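PDB 5KEU: taurine dioxygenase from Burkholderia xenovorans, which probably acts as an iron(II)- and 2-oxoglutarate-dependent dioxygenase of the TauD/TfdA family, crystallised here with magnesium bound. Local coordinates for residues P18-V22 and L33-D37. Residues are numbered along the deposited sequence; the frame is centred on the assembly and turned at random.
Sequences PSIQV and LHGVD
Two backbone hydrogen bonds, Gln21 N to His34 O (2.9 Å) and His34 N to Gln21 O (3.0 Å), make Gln21 and His34 an antiparallel hydrogen-bonded pair at the open end of a β-hairpin. Val22 and Leu33 follow as a non-hydrogen-bonded pair, CA to CA 4.8 Å, where Leu33 CA also makes a CA-H...O contact to Gln21 O (3.2 Å). On the N-terminal side of Gln21, water takes over: one molecule lies 2.9 Å from Ser19 OG and 2.8 Å from Gly35 O, another 2.8 Å from Ser19 O and 3.0 Å from Gly35 O. At phi 99° and psi 19°, a CB on Gly35 would clash with Ser19 O and jam against His34 O. Val22 CG2 meets Leu33 CD2 (3.7 Å) on their shared face; Ile20 (m, t), just before the strand, reaches Leu33 CB through CG2 and Val36 CB through CD1, both 3.9 Å. This apolar side packs on helix 44-57, whose Gln49 also binds Ser19 OG and Ile20 N. Strand 21-24 edges the mixed sheet; 31-34 separates it from strand 59-62, parallel to 31-34.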
ATOM      1  N   PRO B  18      22.984 -17.611 -13.711  1.00 69.42           N
ATOM      2  CA  PRO B  18      21.631 -17.086 -13.928  1.00 62.10           C
ATOM      3  C   PRO B  18      21.651 -15.764 -14.687  1.00 54.71           C
ATOM      4  O   PRO B  18      22.077 -14.749 -14.142  1.00 54.47           O
ATOM      5  CB  PRO B  18      21.091 -16.891 -12.501  1.00 58.76           C
ATOM      6  CG  PRO B  18      22.298 -17.073 -11.567  1.00 64.87           C
ATOM      7  CD  PRO B  18      23.532 -17.157 -12.425  1.00 70.52           C
ATOM      8  N   SER B  19      21.195 -15.777 -15.940  1.00 50.40           N
ATOM      9  CA  SER B  19      21.308 -14.585 -16.768  1.00 47.16           C
ATOM     10  C   SER B  19      20.350 -13.488 -16.328  1.00 38.87           C
ATOM     11  O   SER B  19      20.605 -12.310 -16.603  1.00 41.53           O
ATOM     12  CB  SER B  19      21.071 -14.935 -18.245  1.00 46.90           C
ATOM     13  OG  SER B  19      19.740 -15.371 -18.492  1.00 39.84           O
ATOM     14  N   ILE B  20      19.268 -13.834 -15.643  1.00 27.91           N
ATOM     15  CA  ILE B  20      18.250 -12.860 -15.274  1.00 26.15           C
ATOM     16  C   ILE B  20      18.380 -12.547 -13.790  1.00 29.63           C
ATOM     17  O   ILE B  20      18.189 -13.420 -12.935  1.00 28.93           O
ATOM     18  CB  ILE B  20      16.843 -13.356 -15.630  1.00 25.01           C
ATOM     19  CG1 ILE B  20      16.763 -13.577 -17.147  1.00 27.08           C
ATOM     20  CG2 ILE B  20      15.817 -12.344 -15.159  1.00 24.54           C
ATOM     21  CD1 ILE B  20      15.352 -13.822 -17.683  1.00 32.91           C
ATOM     22  N   GLN B  21      18.716 -11.299 -13.494  1.00 24.54           N
ATOM     23  CA  GLN B  21      18.805 -10.833 -12.118  1.00 29.00           C
ATOM     24  C   GLN B  21      17.407 -10.663 -11.524  1.00 30.06           C
ATOM     25  O   GLN B  21      16.545 -10.028 -12.139  1.00 26.82           O
ATOM     26  CB  GLN B  21      19.579  -9.514 -12.101  1.00 31.49           C
ATOM     27  CG  GLN B  21      19.533  -8.719 -10.818  1.00 39.02           C
ATOM     28  CD  GLN B  21      20.093  -7.316 -11.009  1.00 47.29           C
ATOM     29  OE1 GLN B  21      19.452  -6.332 -10.658  1.00 49.39           O
ATOM     30  NE2 GLN B  21      21.288  -7.224 -11.584  1.00 55.65           N
ATOM     31  N   VAL B  22      17.185 -11.223 -10.327  1.00 20.19           N
ATOM     32  CA  VAL B  22      15.892 -11.177  -9.639  1.00 18.21           C
ATOM     33  C   VAL B  22      16.055 -10.341  -8.371  1.00 23.15           C
ATOM     34  O   VAL B  22      16.785 -10.736  -7.453  1.00 24.45           O
ATOM     35  CB  VAL B  22      15.367 -12.582  -9.297  1.00 21.28           C
ATOM     36  CG1 VAL B  22      14.036 -12.490  -8.496  1.00 16.15           C
ATOM     37  CG2 VAL B  22      15.167 -13.405 -10.560  1.00 21.32           C
ATOM     38  N   LEU B  33      12.942  -7.780 -12.427  1.00 17.83           N
ATOM     39  CA  LEU B  33      13.885  -8.580 -13.202  1.00 19.24           C
ATOM     40  C   LEU B  33      14.698  -7.689 -14.138  1.00 22.53           C
ATOM     41  O   LEU B  33      14.177  -6.724 -14.712  1.00 23.39           O
ATOM     42  CB  LEU B  33      13.171  -9.668 -14.018  1.00 19.50           C
ATOM     43  CG  LEU B  33      12.169 -10.570 -13.288  1.00 25.59           C
ATOM     44  CD1 LEU B  33      11.713 -11.723 -14.176  1.00 23.97           C
ATOM     45  CD2 LEU B  33      12.694 -11.090 -11.968  1.00 26.48           C
ATOM     46  N   HIS B  34      15.979  -8.011 -14.287  1.00 22.75           N
ATOM     47  CA  HIS B  34      16.854  -7.271 -15.179  1.00 25.27           C
ATOM     48  C   HIS B  34      17.722  -8.267 -15.929  1.00 26.80           C
ATOM     49  O   HIS B  34      17.937  -9.391 -15.470  1.00 29.94           O
ATOM     50  CB  HIS B  34      17.725  -6.248 -14.428  1.00 33.15           C
ATOM     51  CG  HIS B  34      16.944  -5.125 -13.807  1.00 44.87           C
ATOM     52  ND1 HIS B  34      16.565  -3.999 -14.510  1.00 48.49           N
ATOM     53  CD2 HIS B  34      16.475  -4.952 -12.545  1.00 45.74           C
ATOM     54  CE1 HIS B  34      15.894  -3.185 -13.712  1.00 45.33           C
ATOM     55  NE2 HIS B  34      15.824  -3.742 -12.515  1.00 45.60           N
ATOM     56  N   GLY B  35      18.177  -7.861 -17.106  1.00 24.90           N
ATOM     57  CA  GLY B  35      19.041  -8.688 -17.922  1.00 27.64           C
ATOM     58  C   GLY B  35      18.361  -9.436 -19.048  1.00 26.50           C
ATOM     59  O   GLY B  35      18.933 -10.406 -19.559  1.00 30.03           O
ATOM     60  N   VAL B  36      17.167  -9.026 -19.454  1.00 27.51           N
ATOM     61  CA  VAL B  36      16.456  -9.695 -20.535  1.00 28.87           C
ATOM     62  C   VAL B  36      15.806  -8.634 -21.419  1.00 29.82           C
ATOM     63  O   VAL B  36      15.369  -7.589 -20.930  1.00 27.63           O
ATOM     64  CB  VAL B  36      15.430 -10.708 -19.981  1.00 30.22           C
ATOM     65  CG1 VAL B  36      14.325 -10.003 -19.185  1.00 35.11           C
ATOM     66  CG2 VAL B  36      14.849 -11.533 -21.096  1.00 28.97           C
ATOM     67  N   ASP B  37      15.783  -8.884 -22.726  1.00 29.37           N
ATOM     68  CA  ASP B  37      15.255  -7.937 -23.708  1.00 27.88           C
ATOM     69  C   ASP B  37      13.931  -8.496 -24.225  1.00 25.73           C
ATOM     70  O   ASP B  37      13.914  -9.434 -25.025  1.00 27.78           O
ATOM     71  CB  ASP B  37      16.269  -7.722 -24.828  1.00 30.03           C
ATOM     72  CG  ASP B  37      15.733  -6.862 -25.971  1.00 36.48           C
ATOM     73  OD1 ASP B  37      14.671  -6.216 -25.832  1.00 30.47           O
ATOM     74  OD2 ASP B  37      16.400  -6.828 -27.027  1.00 39.43           O
TER
HETATM   75  O   HOH W   1      18.798 -13.155 -20.116  1.00 32.75           O
HETATM   76  O   HOH W   2      21.772 -11.036 -18.816  1.00 49.55           O